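Local coordinates for conserved domain protein (Bacillus anthracis, PDB 3FBQ) that is of unknown function but is built largely of antiparallel beta sheet, with two regions related to E-set-type families of unknown function, at residues A[161-167]-A[179-185]; A[189-193]-A[277-281]. All blocks are in the same frame, centred on the assembly; numbering follows the deposited sequence.

Contact 1 of 2, residues A[161-167]-A[179-185]; sequences GIKANME and YYNQEVS
M166 lays its CE methyl 3.6 Å from CB of Y180, a non-hydrogen-bonded pair on a buried face that also carries I162, A164, Q182 and V184. At its far end I162 CG1 lies 4.1 Å from V184 CG1. Y180 (chi1 p) carries its ring out over this face, hydroxyl bonded to the V197 carbonyl, and meets the W226 ring at about 25°. The strands, 162-167 and 179-184, run antiparallel at 158°, axes 4.5 Å apart, as neighbouring arms of a beta hairpin within a larger antiparallel sheet; strand 149-157 flanks one arm and 224-231 the other. K163 pairs with E183 and N165 with N181 through backbone bonds: K163 N to E183 O 3.0 Å (weak), E183 N to K163 O 3.0 Å, N165 N to N181 O 2.9 Å, N181 N to N165 O 3.0 Å. On the other face K163 NZ hydrogen-bonds N165 OD1 (2.8 Å) and N165 ND2 hydrogen-bonds N181 OD1 (2.8 Å). E167, CB toward 179-185, takes N181 ND2 on OE1 at a very short 2.4 Å; its OE2 salt-bridges R225. G161, at phi 124°, leaves no room for a CB beside S185 OG, which caps A188 N.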
ATOM      1  N   GLY A 161      37.456 -14.783   4.927  1.00 51.30           N
ATOM      2  CA  GLY A 161      37.403 -13.480   5.566  1.00 49.76           C
ATOM      3  C   GLY A 161      36.111 -13.126   6.276  1.00 48.54           C
ATOM      4  O   GLY A 161      35.839 -11.988   6.609  1.00 49.10           O
ATOM      5  N   ILE A 162      35.326 -14.140   6.551  1.00 47.19           N
ATOM      6  CA  ILE A 162      34.063 -14.359   5.909  1.00 44.58           C
ATOM      7  C   ILE A 162      33.557 -15.607   6.536  1.00 43.79           C
ATOM      8  O   ILE A 162      33.964 -16.668   6.138  1.00 44.65           O
ATOM      9  CB  ILE A 162      34.251 -14.751   4.498  1.00 44.30           C
ATOM     10  CG1 ILE A 162      34.051 -13.565   3.603  1.00 41.23           C
ATOM     11  CG2 ILE A 162      33.227 -15.749   4.164  1.00 43.09           C
ATOM     12  CD1 ILE A 162      33.181 -13.869   2.489  1.00 34.82           C
ATOM     13  N   LYS A 163      32.706 -15.490   7.534  1.00 40.96           N
ATOM     14  CA  LYS A 163      32.789 -16.372   8.668  1.00 39.21           C
ATOM     15  C   LYS A 163      31.438 -16.459   9.311  1.00 38.11           C
ATOM     16  O   LYS A 163      30.794 -15.452   9.429  1.00 38.66           O
ATOM     17  CB  LYS A 163      33.779 -15.800   9.643  1.00 39.22           C
ATOM     18  CG  LYS A 163      33.172 -15.308  10.886  1.00 38.39           C
ATOM     19  CD  LYS A 163      33.462 -16.261  11.991  1.00 38.09           C
ATOM     20  CE  LYS A 163      34.421 -15.688  12.966  1.00 35.19           C
ATOM     21  NZ  LYS A 163      33.872 -15.563  14.321  1.00 35.36           N
ATOM     22  N   ALA A 164      30.987 -17.646   9.717  1.00 36.46           N
ATOM     23  CA  ALA A 164      29.563 -17.800  10.100  1.00 35.05           C
ATOM     24  C   ALA A 164      29.407 -18.131  11.575  1.00 34.57           C
ATOM     25  O   ALA A 164      29.998 -19.095  12.042  1.00 35.54           O
ATOM     26  CB  ALA A 164      28.892 -18.839   9.234  1.00 33.58           C
ATOM     27  N   ASN A 165      28.659 -17.338  12.328  1.00 33.99           N
ATOM     28  CA  ASN A 165      28.487 -17.624  13.761  1.00 34.31           C
ATOM     29  C   ASN A 165      27.118 -18.063  14.171  1.00 34.01           C
ATOM     30  O   ASN A 165      26.143 -17.331  13.969  1.00 34.61           O
ATOM     31  CB  ASN A 165      28.837 -16.407  14.586  1.00 34.71           C
ATOM     32  CG  ASN A 165      30.110 -15.787  14.144  1.00 37.14           C
ATOM     33  OD1 ASN A 165      31.200 -16.297  14.454  1.00 38.56           O
ATOM     34  ND2 ASN A 165      30.002 -14.704  13.370  1.00 37.62           N
ATOM     35  N   MET A 166      27.040 -19.239  14.776  1.00 33.14           N
ATOM     36  CA  MET A 166      25.788 -19.693  15.329  1.00 32.41           C
ATOM     37  C   MET A 166      25.433 -18.752  16.494  1.00 32.86           C
ATOM     38  O   MET A 166      26.306 -18.040  17.023  1.00 33.31           O
ATOM     39  CB  MET A 166      25.954 -21.167  15.766  1.00 33.18           C
ATOM     40  CG  MET A 166      26.026 -22.256  14.596  1.00 29.55           C
ATOM     41  SD  MET A 166      24.852 -22.019  13.180  1.00 22.91           S
ATOM     42  CE  MET A 166      25.781 -20.918  12.110  1.00 30.85           C
ATOM     43  N   GLU A 167      24.170 -18.683  16.878  1.00 32.76           N
ATOM     44  CA  GLU A 167      23.778 -17.797  17.997  1.00 32.62           C
ATOM     45  C   GLU A 167      22.781 -18.513  18.901  1.00 32.57           C
ATOM     46  O   GLU A 167      22.893 -18.517  20.148  1.00 31.81           O
ATOM     47  CB  GLU A 167      23.106 -16.510  17.486  1.00 32.93           C
ATOM     48  CG  GLU A 167      23.975 -15.254  17.163  1.00 33.23           C
ATOM     49  CD  GLU A 167      23.136 -14.144  16.442  1.00 38.25           C
ATOM     50  OE1 GLU A 167      23.664 -13.062  16.016  1.00 40.61           O
ATOM     51  OE2 GLU A 167      21.912 -14.361  16.267  1.00 39.22           O
ATOM     52  N   TYR A 179      19.296 -19.400  14.691  1.00 25.71           N
ATOM     53  CA  TYR A 179      19.704 -18.026  14.635  1.00 26.90           C
ATOM     54  C   TYR A 179      21.203 -17.919  14.444  1.00 27.84           C
ATOM     55  O   TYR A 179      22.000 -18.552  15.125  1.00 27.49           O
ATOM     56  CB  TYR A 179      19.415 -17.390  15.945  1.00 26.34           C
ATOM     57  CG  TYR A 179      17.979 -17.305  16.287  1.00 28.51           C
ATOM     58  CD1 TYR A 179      17.218 -16.173  15.929  1.00 22.84           C
ATOM     59  CD2 TYR A 179      17.355 -18.336  17.051  1.00 31.58           C
ATOM     60  CE1 TYR A 179      15.912 -16.063  16.291  1.00 22.39           C
ATOM     61  CE2 TYR A 179      16.008 -18.224  17.428  1.00 27.80           C
ATOM     62  CZ  TYR A 179      15.305 -17.083  17.041  1.00 27.28           C
ATOM     63  OH  TYR A 179      13.987 -16.966  17.403  1.00 32.69           O
ATOM     64  N   TYR A 180      21.597 -17.043  13.559  1.00 29.51           N
ATOM     65  CA  TYR A 180      23.006 -16.893  13.318  1.00 31.00           C
ATOM     66  C   TYR A 180      23.334 -15.615  12.495  1.00 31.51           C
ATOM     67  O   TYR A 180      22.433 -14.833  12.153  1.00 30.63           O
ATOM     68  CB  TYR A 180      23.465 -18.146  12.608  1.00 31.26           C
ATOM     69  CG  TYR A 180      22.928 -18.199  11.209  1.00 32.95           C
ATOM     70  CD1 TYR A 180      21.625 -18.650  10.944  1.00 32.78           C
ATOM     71  CD2 TYR A 180      23.725 -17.769  10.129  1.00 33.99           C
ATOM     72  CE1 TYR A 180      21.138 -18.669   9.622  1.00 32.78           C
ATOM     73  CE2 TYR A 180      23.250 -17.794   8.805  1.00 31.81           C
ATOM     74  CZ  TYR A 180      21.973 -18.235   8.564  1.00 30.52           C
ATOM     75  OH  TYR A 180      21.565 -18.269   7.268  1.00 27.76           O
ATOM     76  N   ASN A 181      24.626 -15.408  12.194  1.00 32.72           N
ATOM     77  CA  ASN A 181      25.078 -14.190  11.480  1.00 33.36           C
ATOM     78  C   ASN A 181      26.346 -14.409  10.732  1.00 34.72           C
ATOM     79  O   ASN A 181      27.097 -15.305  11.073  1.00 35.46           O
ATOM     80  CB  ASN A 181      25.272 -12.990  12.402  1.00 31.77           C
ATOM     81  CG  ASN A 181      26.221 -13.269  13.510  1.00 30.52           C
ATOM     82  OD1 ASN A 181      27.411 -13.549  13.325  1.00 26.41           O
ATOM     83  ND2 ASN A 181      25.696 -13.190  14.697  1.00 31.19           N
ATOM     84  N   GLN A 182      26.576 -13.561   9.725  1.00 36.39           N
ATOM     85  CA  GLN A 182      27.765 -13.599   8.897  1.00 37.25           C
ATOM     86  C   GLN A 182      28.542 -12.391   9.289  1.00 38.26           C
ATOM     87  O   GLN A 182      27.949 -11.355   9.596  1.00 37.43           O
ATOM     88  CB  GLN A 182      27.423 -13.554   7.395  1.00 37.03           C
ATOM     89  CG  GLN A 182      26.483 -12.448   6.935  1.00 38.41           C
ATOM     90  CD  GLN A 182      26.163 -12.506   5.427  1.00 42.05           C
ATOM     91  OE1 GLN A 182      26.407 -11.535   4.662  1.00 41.04           O
ATOM     92  NE2 GLN A 182      25.585 -13.624   4.996  1.00 44.16           N
ATOM     93  N   GLU A 183      29.870 -12.569   9.321  1.00 40.29           N
ATOM     94  CA  GLU A 183      30.862 -11.479   9.350  1.00 41.69           C
ATOM     95  C   GLU A 183      31.814 -11.505   8.134  1.00 42.71           C
ATOM     96  O   GLU A 183      32.223 -12.576   7.678  1.00 42.94           O
ATOM     97  CB  GLU A 183      31.638 -11.526  10.643  1.00 41.09           C
ATOM     98  CG  GLU A 183      30.801 -11.142  11.835  1.00 42.88           C
ATOM     99  CD  GLU A 183      31.417 -11.637  13.137  1.00 47.31           C
ATOM    100  OE1 GLU A 183      32.654 -11.490  13.295  1.00 49.72           O
ATOM    101  OE2 GLU A 183      30.679 -12.184  13.997  1.00 46.83           O
ATOM    102  N   VAL A 184      32.119 -10.316   7.605  1.00 44.24           N
ATOM    103  CA  VAL A 184      32.980 -10.120   6.432  1.00 45.44           C
ATOM    104  C   VAL A 184      34.144  -9.133   6.781  1.00 46.77           C
ATOM    105  O   VAL A 184      33.919  -8.039   7.345  1.00 46.28           O
ATOM    106  CB  VAL A 184      32.156  -9.559   5.249  1.00 45.17           C
ATOM    107  CG1 VAL A 184      32.922  -9.663   3.949  1.00 45.21           C
ATOM    108  CG2 VAL A 184      30.863 -10.301   5.114  1.00 45.54           C
ATOM    109  N   SER A 185      35.378  -9.528   6.446  1.00 47.51           N
ATOM    110  CA  SER A 185      36.570  -8.739   6.786  1.00 48.49           C
ATOM    111  C   SER A 185      36.792  -7.603   5.815  1.00 49.17           C
ATOM    112  O   SER A 185      36.295  -7.653   4.678  1.00 49.73           O
ATOM    113  CB  SER A 185      37.812  -9.617   6.720  1.00 48.32           C
ATOM    114  OG  SER A 185      38.105  -9.880   5.356  1.00 48.13           O
TER

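Contact 2 of 2, residues A[189-193]-A[277-281]; sequences RKEWD and KKKDI
Helix 186-191 of an antiparallel beta domain meets a loop here, the irregular segment 277-281 that leads into strand 281-289, which edges the domain's sheet within this chain. R189 lies in the helix with phi/psi of -53/-31°, out of reach of the loop; its guanidinium turns instead to D220 in a salt bridge, and its NE to the V184 carbonyl. At E191 the backbone has shifted to -96/8°, and its carbonyl O accepts a weak hydrogen bond from K278 NZ at 3.2 Å; its side chain (chi1 p, chi2 t) brings OE1 to 4.3 Å from K278 CE. W192 follows in extended conformation, -157/142°, and is the buried residue of an otherwise surface contact. With chi1 m and chi2 95° its indole reaches across to the loop, although the CA atoms of W192 and K278 are 7.6 Å apart. The far edge of the six-membered ring meets loop backbone: CH2 is 2.9 Å from K277 O and CZ3 is 3.6 Å from K279 CA, both near the ring plane. W192 CZ3 also stands 3.4 Å from K278 C, and CZ2 4.2 Å from K277 CE. The K278 side chain starts away from 189-193 but folds back over the indole, its NZ 5.1 Å from the six-membered ring centroid and 6° off the normal, a long cation-pi approach and at most a weak attraction. L248 also packs against the indole. D193 touches P4 of the second subunit, and its OD1 is weakly hydrogen-bonded to the Y222 hydroxyl.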
ATOM      1  N   ARG A 189      35.418  -7.730   2.031  1.00 48.84           N
ATOM      2  CA  ARG A 189      34.399  -6.727   1.629  1.00 50.11           C
ATOM      3  C   ARG A 189      34.806  -6.071   0.323  1.00 50.82           C
ATOM      4  O   ARG A 189      33.953  -5.672  -0.493  1.00 50.53           O
ATOM      5  CB  ARG A 189      34.222  -5.610   2.667  1.00 49.74           C
ATOM      6  CG  ARG A 189      33.953  -6.073   4.058  1.00 49.05           C
ATOM      7  CD  ARG A 189      33.382  -4.965   4.865  1.00 47.73           C
ATOM      8  NE  ARG A 189      32.698  -5.538   5.999  1.00 47.25           N
ATOM      9  CZ  ARG A 189      31.736  -4.954   6.700  1.00 48.39           C
ATOM     10  NH1 ARG A 189      31.306  -3.730   6.395  1.00 49.42           N
ATOM     11  NH2 ARG A 189      31.185  -5.621   7.712  1.00 48.58           N
ATOM     12  N   LYS A 190      36.125  -5.987   0.140  1.00 51.35           N
ATOM     13  CA  LYS A 190      36.684  -5.197  -0.919  1.00 51.88           C
ATOM     14  C   LYS A 190      36.549  -5.873  -2.258  1.00 52.06           C
ATOM     15  O   LYS A 190      36.328  -5.200  -3.269  1.00 52.01           O
ATOM     16  CB  LYS A 190      38.120  -4.813  -0.605  1.00 51.71           C
ATOM     17  CG  LYS A 190      38.192  -3.691   0.431  1.00 52.11           C
ATOM     18  CD  LYS A 190      39.434  -2.790   0.243  1.00 53.66           C
ATOM     19  CE  LYS A 190      40.752  -3.495   0.562  1.00 52.37           C
ATOM     20  NZ  LYS A 190      40.960  -3.624   2.028  1.00 52.40           N
ATOM     21  N   GLU A 191      36.639  -7.198  -2.287  1.00 52.41           N
ATOM     22  CA  GLU A 191      36.488  -7.858  -3.586  1.00 53.38           C
ATOM     23  C   GLU A 191      35.078  -8.374  -3.895  1.00 53.61           C
ATOM     24  O   GLU A 191      34.879  -9.077  -4.892  1.00 53.79           O
ATOM     25  CB  GLU A 191      37.572  -8.916  -3.850  1.00 53.24           C
ATOM     26  CG  GLU A 191      37.572 -10.117  -2.926  1.00 55.94           C
ATOM     27  CD  GLU A 191      38.319 -11.343  -3.519  1.00 57.72           C
ATOM     28  OE1 GLU A 191      37.829 -11.941  -4.516  1.00 59.03           O
ATOM     29  OE2 GLU A 191      39.387 -11.719  -2.977  1.00 55.43           O
ATOM     30  N   TRP A 192      34.118  -8.026  -3.046  1.00 53.96           N
ATOM     31  CA  TRP A 192      32.801  -8.651  -3.077  1.00 53.69           C
ATOM     32  C   TRP A 192      31.747  -7.749  -2.446  1.00 53.67           C
ATOM     33  O   TRP A 192      32.011  -7.069  -1.455  1.00 53.27           O
ATOM     34  CB  TRP A 192      32.833 -10.004  -2.361  1.00 54.02           C
ATOM     35  CG  TRP A 192      33.869 -10.943  -2.898  1.00 53.42           C
ATOM     36  CD1 TRP A 192      35.129 -11.137  -2.415  1.00 52.43           C
ATOM     37  CD2 TRP A 192      33.732 -11.818  -4.025  1.00 53.93           C
ATOM     38  NE1 TRP A 192      35.787 -12.078  -3.171  1.00 53.78           N
ATOM     39  CE2 TRP A 192      34.950 -12.512  -4.164  1.00 54.14           C
ATOM     40  CE3 TRP A 192      32.698 -12.083  -4.927  1.00 54.43           C
ATOM     41  CZ2 TRP A 192      35.163 -13.453  -5.170  1.00 52.83           C
ATOM     42  CZ3 TRP A 192      32.911 -13.018  -5.926  1.00 56.13           C
ATOM     43  CH2 TRP A 192      34.133 -13.691  -6.039  1.00 52.66           C
ATOM     44  N   ASP A 193      30.552  -7.749  -3.025  1.00 53.98           N
ATOM     45  CA  ASP A 193      29.536  -6.760  -2.684  1.00 55.01           C
ATOM     46  C   ASP A 193      28.207  -7.428  -2.346  1.00 54.18           C
ATOM     47  O   ASP A 193      27.232  -6.757  -2.009  1.00 54.90           O
ATOM     48  CB  ASP A 193      29.347  -5.767  -3.833  1.00 55.41           C
ATOM     49  CG  ASP A 193      30.521  -4.821  -3.984  1.00 58.79           C
ATOM     50  OD1 ASP A 193      31.097  -4.416  -2.953  1.00 62.45           O
ATOM     51  OD2 ASP A 193      30.871  -4.483  -5.135  1.00 60.70           O
ATOM     52  N   LYS A 277      36.253 -15.517 -11.653  1.00 75.52           N
ATOM     53  CA  LYS A 277      36.541 -14.904 -10.362  1.00 75.03           C
ATOM     54  C   LYS A 277      35.260 -14.458  -9.665  1.00 74.79           C
ATOM     55  O   LYS A 277      34.935 -14.935  -8.577  1.00 75.42           O
ATOM     56  CB  LYS A 277      37.487 -13.713 -10.533  1.00 75.07           C
ATOM     57  CG  LYS A 277      38.605 -13.657  -9.504  1.00 73.65           C
ATOM     58  CD  LYS A 277      38.860 -15.024  -8.891  1.00 71.27           C
ATOM     59  CE  LYS A 277      38.112 -15.188  -7.578  1.00 68.34           C
ATOM     60  NZ  LYS A 277      38.221 -16.574  -7.045  1.00 61.54           N
ATOM     61  N   LYS A 278      34.535 -13.541 -10.298  1.00 73.89           N
ATOM     62  CA  LYS A 278      33.973 -12.392  -9.599  1.00 73.17           C
ATOM     63  C   LYS A 278      32.511 -12.629  -9.234  1.00 72.56           C
ATOM     64  O   LYS A 278      31.784 -11.692  -8.905  1.00 72.29           O
ATOM     65  CB  LYS A 278      34.103 -11.129 -10.453  1.00 73.39           C
ATOM     66  CG  LYS A 278      35.376 -10.338 -10.200  1.00 73.62           C
ATOM     67  CD  LYS A 278      36.147 -10.897  -9.015  1.00 72.92           C
ATOM     68  CE  LYS A 278      36.202  -9.898  -7.871  1.00 71.33           C
ATOM     69  NZ  LYS A 278      35.211  -8.800  -8.045  1.00 71.86           N
ATOM     70  N   LYS A 279      32.088 -13.887  -9.295  1.00 71.39           N
ATOM     71  CA  LYS A 279      30.916 -14.338  -8.553  1.00 70.41           C
ATOM     72  C   LYS A 279      30.981 -15.837  -8.276  1.00 69.37           C
ATOM     73  O   LYS A 279      30.639 -16.651  -9.133  1.00 69.23           O
ATOM     74  CB  LYS A 279      29.635 -14.000  -9.316  1.00 70.58           C
ATOM     75  CG  LYS A 279      29.806 -12.913 -10.366  1.00 71.16           C
ATOM     76  CD  LYS A 279      28.466 -12.483 -10.940  1.00 72.64           C
ATOM     77  CE  LYS A 279      28.250 -13.062 -12.328  1.00 74.12           C
ATOM     78  NZ  LYS A 279      28.737 -12.143 -13.394  1.00 75.20           N
ATOM     79  N   ASP A 280      31.424 -16.193  -7.075  1.00 67.60           N
ATOM     80  CA  ASP A 280      31.440 -17.623  -6.635  1.00 65.94           C
ATOM     81  C   ASP A 280      30.673 -18.140  -5.366  1.00 64.17           C
ATOM     82  O   ASP A 280      30.005 -17.386  -4.666  1.00 63.79           O
ATOM     83  CB  ASP A 280      32.860 -18.280  -6.771  1.00 66.26           C
ATOM     84  CG  ASP A 280      33.949 -17.642  -5.864  1.00 66.66           C
ATOM     85  OD1 ASP A 280      33.902 -16.420  -5.570  1.00 68.00           O
ATOM     86  OD2 ASP A 280      34.884 -18.384  -5.478  1.00 65.88           O
ATOM     87  N   ILE A 281      30.765 -19.446  -5.137  1.00 61.99           N
ATOM     88  CA  ILE A 281      30.147 -20.142  -4.030  1.00 60.20           C
ATOM     89  C   ILE A 281      31.254 -20.937  -3.268  1.00 58.96           C
ATOM     90  O   ILE A 281      32.042 -21.629  -3.900  1.00 58.51           O
ATOM     91  CB  ILE A 281      28.967 -21.045  -4.563  1.00 60.17           C
ATOM     92  CG1 ILE A 281      27.985 -20.184  -5.402  1.00 59.34           C
ATOM     93  CG2 ILE A 281      28.287 -21.869  -3.402  1.00 61.51           C
ATOM     94  CD1 ILE A 281      26.468 -20.596  -5.384  1.00 57.12           C
TER

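How the contacts relate
Contacts 1 and 2 lie in series along the chain, the hairpin pairing closing before the second contact opens, with centres about 16 Å apart on the same side of the chain's centre. Strand 175-184 of contact 1 runs directly into helix 186-191 of contact 2, and V184 O lies 3.1 Å from R189 NE, probably a hydrogen bond that ties strand end to helix. The first contact is local, with 11 residues between its segments; the second spans 83 and brings the approach to strand 281-289 back beside the helix. Strands 162-171, 175-184 and 281-289 belong to one antiparallel sheet, so both contacts join parts of the same sheet-based region, which matches DUF5643, a family of unknown function.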